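Local coordinates for protein R.Ecl18kI (Enterobacter cloacae, PDB 2GB7) that recognizes the double-stranded DNA sequence 5'-CCNGG-3' and cuts it before the first C, flipping out nucleotides of its target as it binds, at residues Phe71-Arg84 with Asp96-Leu108. The protein carries 1 engineered substitution. Numbering follows the deposited sequence.
Sequences FTTRMLSYLIDEER and DFTMEYPTHIYDL. With nucleotides of chain A.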
loop_
_atom_site.group_PDB
_atom_site.type_symbol
_atom_site.label_atom_id
_atom_site.label_comp_id
_atom_site.label_asym_id
_atom_site.label_seq_id
_atom_site.Cartn_x
_atom_site.Cartn_y
_atom_site.Cartn_z
ATOM N N PHE F 71 1.377 22.054 -13.319
ATOM C CA PHE F 71 2.018 22.186 -12.017
ATOM C C PHE F 71 3.443 21.634 -12.019
ATOM O O PHE F 71 4.391 22.293 -11.576
ATOM C CB PHE F 71 1.162 21.444 -10.981
ATOM C CG PHE F 71 1.755 21.416 -9.617
ATOM C CD1 PHE F 71 1.662 22.532 -8.780
ATOM C CD2 PHE F 71 2.408 20.277 -9.157
ATOM C CE1 PHE F 71 2.201 22.503 -7.499
ATOM C CE2 PHE F 71 2.951 20.241 -7.885
ATOM C CZ PHE F 71 2.831 21.350 -7.046
ATOM N N THR F 72 3.609 20.434 -12.547
ATOM C CA THR F 72 4.913 19.786 -12.588
ATOM C C THR F 72 5.899 20.667 -13.353
ATOM O O THR F 72 7.018 20.949 -12.893
ATOM C CB THR F 72 4.777 18.419 -13.242
ATOM O OG1 THR F 72 3.828 17.644 -12.484
ATOM C CG2 THR F 72 6.126 17.697 -13.320
ATOM N N THR F 73 5.476 21.122 -14.518
ATOM C CA THR F 73 6.353 22.002 -15.328
ATOM C C THR F 73 6.750 23.254 -14.549
ATOM O O THR F 73 7.931 23.672 -14.576
ATOM C CB THR F 73 5.645 22.380 -16.615
ATOM O OG1 THR F 73 5.430 21.192 -17.388
ATOM C CG2 THR F 73 6.467 23.389 -17.427
ATOM N N ARG F 74 5.788 23.844 -13.847
ATOM C CA ARG F 74 6.033 25.047 -13.063
ATOM C C ARG F 74 7.010 24.791 -11.932
ATOM O O ARG F 74 7.929 25.590 -11.717
ATOM C CB ARG F 74 4.741 25.647 -12.533
ATOM C CG ARG F 74 4.865 27.066 -12.015
ATOM C CD ARG F 74 3.516 27.768 -11.962
ATOM N NE ARG F 74 2.861 27.795 -13.272
ATOM C CZ ARG F 74 1.889 26.970 -13.675
ATOM N NH1 ARG F 74 1.383 26.017 -12.872
ATOM N NH2 ARG F 74 1.405 27.114 -14.902
ATOM N N MET F 75 6.827 23.675 -11.236
ATOM C CA MET F 75 7.748 23.303 -10.173
ATOM C C MET F 75 9.148 23.135 -10.717
ATOM O O MET F 75 10.098 23.658 -10.150
ATOM C CB MET F 75 7.276 22.042 -9.434
ATOM C CG MET F 75 6.000 22.276 -8.659
ATOM S SD MET F 75 6.044 23.709 -7.565
ATOM C CE MET F 75 7.353 23.264 -6.452
ATOM N N LEU F 76 9.274 22.430 -11.833
ATOM C CA LEU F 76 10.588 22.196 -12.423
ATOM C C LEU F 76 11.274 23.495 -12.827
ATOM O O LEU F 76 12.501 23.584 -12.844
ATOM C CB LEU F 76 10.474 21.276 -13.638
ATOM C CG LEU F 76 10.205 19.796 -13.358
ATOM C CD1 LEU F 76 9.956 19.015 -14.659
ATOM C CD2 LEU F 76 11.353 19.174 -12.567
ATOM N N SER F 77 10.500 24.518 -13.148
ATOM C CA SER F 77 11.148 25.730 -13.665
ATOM C C SER F 77 11.859 26.541 -12.548
ATOM O O SER F 77 12.754 27.362 -12.817
ATOM C CB SER F 77 10.155 26.516 -14.517
ATOM O OG SER F 77 9.591 25.641 -15.491
ATOM N N TYR F 78 11.515 26.239 -11.294
ATOM C CA TYR F 78 12.213 26.780 -10.117
ATOM C C TYR F 78 13.655 26.292 -9.940
ATOM O O TYR F 78 14.391 26.811 -9.092
ATOM C CB TYR F 78 11.459 26.416 -8.851
ATOM C CG TYR F 78 10.320 27.326 -8.487
ATOM C CD1 TYR F 78 9.014 26.988 -8.826
ATOM C CD2 TYR F 78 10.538 28.507 -7.767
ATOM C CE1 TYR F 78 7.946 27.795 -8.472
ATOM C CE2 TYR F 78 9.474 29.330 -7.407
ATOM C CZ TYR F 78 8.173 28.957 -7.765
ATOM O OH TYR F 78 7.097 29.740 -7.431
ATOM N N LEU F 79 14.054 25.277 -10.697
ATOM C CA LEU F 79 15.421 24.788 -10.599
ATOM C C LEU F 79 16.284 25.173 -11.809
ATOM O O LEU F 79 17.489 24.905 -11.827
ATOM C CB LEU F 79 15.468 23.266 -10.543
ATOM C CG LEU F 79 14.581 22.542 -9.530
ATOM C CD1 LEU F 79 14.662 21.031 -9.819
ATOM C CD2 LEU F 79 14.966 22.869 -8.096
ATOM N N ILE F 80 15.670 25.767 -12.824
ATOM C CA ILE F 80 16.444 26.244 -13.968
ATOM C C ILE F 80 17.361 27.386 -13.529
ATOM O O ILE F 80 16.922 28.343 -12.886
ATOM C CB ILE F 80 15.563 26.680 -15.156
ATOM C CG1 ILE F 80 14.644 25.549 -15.595
ATOM C CG2 ILE F 80 16.446 27.044 -16.346
ATOM C CD1 ILE F 80 13.637 25.962 -16.658
ATOM N N ASP F 81 18.641 27.275 -13.893
ATOM C CA ASP F 81 19.671 28.179 -13.425
ATOM C C ASP F 81 20.288 28.837 -14.654
ATOM O O ASP F 81 21.093 28.228 -15.367
ATOM C CB ASP F 81 20.711 27.392 -12.620
ATOM C CG ASP F 81 21.740 28.283 -11.916
ATOM O OD1 ASP F 81 22.016 29.404 -12.377
ATOM O OD2 ASP F 81 22.287 27.824 -10.887
ATOM N N GLU F 82 19.868 30.072 -14.907
ATOM C CA GLU F 82 20.300 30.810 -16.085
ATOM C C GLU F 82 21.793 31.084 -16.054
ATOM O O GLU F 82 22.470 30.896 -17.071
ATOM C CB GLU F 82 19.482 32.098 -16.242
ATOM C CG GLU F 82 19.991 33.123 -17.274
ATOM C CD GLU F 82 20.392 32.533 -18.630
ATOM O OE1 GLU F 82 19.925 31.438 -19.003
ATOM O OE2 GLU F 82 21.193 33.186 -19.328
ATOM N N GLU F 83 22.311 31.507 -14.901
ATOM C CA GLU F 83 23.733 31.883 -14.798
ATOM C C GLU F 83 24.612 30.665 -15.050
ATOM O O GLU F 83 25.696 30.768 -15.626
ATOM C CB GLU F 83 24.053 32.484 -13.424
ATOM C CG GLU F 83 23.652 33.946 -13.252
ATOM N N ARG F 84 24.115 29.511 -14.611
ATOM C CA ARG F 84 24.774 28.234 -14.801
ATOM C C ARG F 84 24.862 27.818 -16.273
ATOM O O ARG F 84 25.928 27.427 -16.756
ATOM C CB ARG F 84 24.025 27.163 -14.005
ATOM C CG ARG F 84 24.867 25.980 -13.646
ATOM C CD ARG F 84 24.059 24.913 -12.934
ATOM N NE ARG F 84 24.537 23.591 -13.322
ATOM C CZ ARG F 84 25.660 23.032 -12.885
ATOM N NH1 ARG F 84 26.451 23.666 -12.020
ATOM N NH2 ARG F 84 26.001 21.829 -13.318
ATOM N N ASP F 96 22.818 18.566 -18.625
ATOM C CA ASP F 96 23.178 19.087 -17.314
ATOM C C ASP F 96 21.973 19.077 -16.386
ATOM O O ASP F 96 22.053 18.628 -15.248
ATOM C CB ASP F 96 23.702 20.515 -17.459
ATOM C CG ASP F 96 24.184 21.099 -16.143
ATOM O OD1 ASP F 96 25.220 20.626 -15.628
ATOM O OD2 ASP F 96 23.530 22.039 -15.639
ATOM N N PHE F 97 20.853 19.579 -16.878
ATOM C CA PHE F 97 19.616 19.527 -16.112
ATOM C C PHE F 97 19.341 18.106 -15.641
ATOM O O PHE F 97 19.024 17.891 -14.464
ATOM C CB PHE F 97 18.466 20.043 -16.961
ATOM C CG PHE F 97 17.211 20.276 -16.195
ATOM C CD1 PHE F 97 17.070 21.412 -15.403
ATOM C CD2 PHE F 97 16.156 19.376 -16.285
ATOM C CE1 PHE F 97 15.882 21.640 -14.699
ATOM C CE2 PHE F 97 14.977 19.585 -15.574
ATOM C CZ PHE F 97 14.836 20.729 -14.787
ATOM N N THR F 98 19.443 17.135 -16.550
ATOM C CA THR F 98 19.170 15.735 -16.200
ATOM C C THR F 98 20.188 15.175 -15.201
ATOM O O THR F 98 19.923 14.154 -14.547
ATOM C CB THR F 98 19.110 14.803 -17.441
ATOM O OG1 THR F 98 20.372 14.832 -18.128
ATOM C CG2 THR F 98 17.999 15.227 -18.409
ATOM N N MET F 99 21.335 15.844 -15.087
ATOM C CA MET F 99 22.414 15.394 -14.195
ATOM C C MET F 99 22.480 16.103 -12.837
ATOM O O MET F 99 22.836 15.475 -11.836
ATOM C CB MET F 99 23.778 15.485 -14.892
ATOM C CG MET F 99 23.886 14.681 -16.189
ATOM S SD MET F 99 25.589 14.318 -16.638
ATOM C CE MET F 99 26.038 13.434 -15.120
ATOM N N GLU F 100 22.162 17.397 -12.804
ATOM C CA GLU F 100 22.329 18.206 -11.591
ATOM C C GLU F 100 21.186 18.087 -10.587
ATOM O O GLU F 100 21.390 18.308 -9.396
ATOM C CB GLU F 100 22.508 19.680 -11.936
ATOM C CG GLU F 100 23.498 20.419 -11.039
ATOM C CD GLU F 100 24.873 19.757 -10.966
ATOM O OE1 GLU F 100 25.111 18.733 -11.646
ATOM O OE2 GLU F 100 25.737 20.272 -10.212
ATOM N N TYR F 101 19.987 17.772 -11.063
ATOM C CA TYR F 101 18.834 17.766 -10.143
ATOM C C TYR F 101 18.100 16.431 -9.987
ATOM O O TYR F 101 16.877 16.436 -9.891
ATOM C CB TYR F 101 17.843 18.892 -10.514
ATOM C CG TYR F 101 18.539 20.181 -10.897
ATOM C CD1 TYR F 101 18.759 20.493 -12.233
ATOM C CD2 TYR F 101 18.996 21.075 -9.923
ATOM C CE1 TYR F 101 19.416 21.663 -12.600
ATOM C CE2 TYR F 101 19.677 22.260 -10.286
ATOM C CZ TYR F 101 19.867 22.546 -11.628
ATOM O OH TYR F 101 20.528 23.701 -12.038
ATOM N N PRO F 102 18.831 15.296 -9.873
ATOM C CA PRO F 102 18.088 14.042 -9.914
ATOM C C PRO F 102 17.236 13.851 -8.687
ATOM O O PRO F 102 16.129 13.304 -8.799
ATOM C CB PRO F 102 19.192 12.968 -9.934
ATOM C CG PRO F 102 20.437 13.655 -10.199
ATOM C CD PRO F 102 20.264 15.039 -9.670
ATOM N N THR F 103 17.723 14.271 -7.519
ATOM C CA THR F 103 16.912 14.073 -6.296
ATOM C C THR F 103 15.695 14.989 -6.339
ATOM O O THR F 103 14.596 14.586 -5.949
ATOM C CB THR F 103 17.730 14.329 -5.021
ATOM O OG1 THR F 103 18.956 13.589 -5.102
ATOM C CG2 THR F 103 16.985 13.941 -3.775
ATOM N N HIS F 104 15.899 16.213 -6.822
ATOM C CA HIS F 104 14.833 17.200 -6.988
ATOM C C HIS F 104 13.701 16.685 -7.872
ATOM O O HIS F 104 12.533 16.703 -7.468
ATOM C CB HIS F 104 15.396 18.484 -7.612
ATOM C CG HIS F 104 16.427 19.164 -6.772
ATOM N ND1 HIS F 104 17.757 18.804 -6.798
ATOM C CD2 HIS F 104 16.332 20.201 -5.906
ATOM C CE1 HIS F 104 18.441 19.598 -5.990
ATOM N NE2 HIS F 104 17.598 20.448 -5.430
ATOM N N ILE F 105 14.056 16.244 -9.077
ATOM C CA ILE F 105 13.090 15.780 -10.074
ATOM C C ILE F 105 12.372 14.560 -9.528
ATOM O O ILE F 105 11.132 14.465 -9.585
ATOM C CB ILE F 105 13.796 15.443 -11.408
ATOM C CG1 ILE F 105 14.359 16.722 -12.016
ATOM C CG2 ILE F 105 12.824 14.815 -12.411
ATOM C CD1 ILE F 105 15.189 16.487 -13.281
ATOM N N TYR F 106 13.141 13.642 -8.957
ATOM C CA TYR F 106 12.557 12.454 -8.333
ATOM C C TYR F 106 11.614 12.839 -7.192
ATOM O O TYR F 106 10.515 12.297 -7.109
ATOM C CB TYR F 106 13.646 11.481 -7.853
ATOM C CG TYR F 106 13.050 10.324 -7.066
ATOM C CD1 TYR F 106 12.452 9.247 -7.698
ATOM C CD2 TYR F 106 13.091 10.331 -5.673
ATOM C CE1 TYR F 106 11.879 8.191 -6.957
ATOM C CE2 TYR F 106 12.532 9.288 -4.929
ATOM C CZ TYR F 106 11.935 8.223 -5.579
ATOM O OH TYR F 106 11.394 7.183 -4.846
ATOM N N ASP F 107 12.026 13.748 -6.311
ATOM C CA ASP F 107 11.179 14.175 -5.192
ATOM C C ASP F 107 9.854 14.796 -5.629
ATOM O O ASP F 107 8.796 14.570 -5.008
ATOM C CB ASP F 107 11.923 15.162 -4.313
ATOM C CG ASP F 107 12.993 14.492 -3.479
ATOM O OD1 ASP F 107 13.042 13.236 -3.449
ATOM O OD2 ASP F 107 13.773 15.242 -2.854
ATOM N N LEU F 108 9.915 15.601 -6.683
ATOM C CA LEU F 108 8.677 16.125 -7.272
ATOM C C LEU F 108 7.761 15.020 -7.783
ATOM O O LEU F 108 6.566 15.018 -7.482
ATOM C CB LEU F 108 8.996 17.086 -8.417
ATOM C CG LEU F 108 7.830 17.652 -9.233
ATOM C CD1 LEU F 108 6.872 18.444 -8.369
ATOM C CD2 LEU F 108 8.348 18.545 -10.359
ATOM P P DG A 6 10.933 6.208 -1.443
ATOM O OP1 DG A 6 10.473 5.210 -2.444
ATOM O OP2 DG A 6 11.736 7.375 -1.894
ATOM O "O5'" DG A 6 9.677 6.785 -0.663
ATOM C "C5'" DG A 6 8.559 5.963 -0.351
ATOM C "C4'" DG A 6 7.517 6.795 0.352
ATOM O "O4'" DG A 6 6.300 6.040 0.558
ATOM C "C3'" DG A 6 7.939 7.299 1.733
ATOM O "O3'" DG A 6 7.412 8.614 1.896
ATOM C "C2'" DG A 6 7.221 6.347 2.672
ATOM C "C1'" DG A 6 5.926 6.156 1.914
ATOM N N9 DG A 6 5.109 4.998 2.251
ATOM C C8 DG A 6 5.361 4.005 3.168
ATOM N N7 DG A 6 4.395 3.126 3.239
ATOM C C5 DG A 6 3.461 3.569 2.311
ATOM C C6 DG A 6 2.194 3.038 1.944
ATOM O O6 DG A 6 1.618 2.041 2.389
ATOM N N1 DG A 6 1.589 3.801 0.950
ATOM C C2 DG A 6 2.122 4.930 0.385
ATOM N N2 DG A 6 1.392 5.518 -0.576
ATOM N N3 DG A 6 3.288 5.443 0.731
ATOM C C4 DG A 6 3.897 4.715 1.689
#
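In an antiparallel helix pair whose connection holds two shorter helices, 82-85 and 90-100, about 32 Å from the centre of the chain to that of the contact, the end of helix 49-77 and the start of helix 102-134 run at 155° and 10.8 Å apart, with L108 set as a knob into a hole of F71, T72, M75 and L76. With CG anti to the backbone N (chi1 175°), the leucine reaches across and forks, its two methyls spreading over several apolar neighbours: both meet M75 CB, while CD2 lies 3.7 Å from L76 CG and also touches T72 CG2.

Where the first helix gives way to a turn, L79 CB stands over the Y101 ring, 4.3 Å from the centroid, a CH-pi contact; E100 CB covers the opposite face. L79 CD1 presses on H104 CB at 3.4 Å.

At the outer end, R84 grips D96 side-on, its planar NE/NH2 edge matching both carboxylate oxygens: NE donates to OD2 (3.0 Å) and NH2 to OD1 (2.7 Å), both oxygens using syn lone pairs, the guanidinium and carboxylate planes only 21° apart. E100 bends over one guanidinium face, adding charge attraction without a directed N-H. D81 N-caps helix 82-85, its short carboxylate reaching back so that OD1 accepts from R84 N.

Y106 OH donates to OP2 of DG6 of chain A at 3.0 Å, and I105 packs on I105 of the second subunit. L108 packing thus joins helices 49-77 and 102-134, while the salt-bridge network ties helix 82-85 to helix 90-100 within the connection of this antiparallel helix pair.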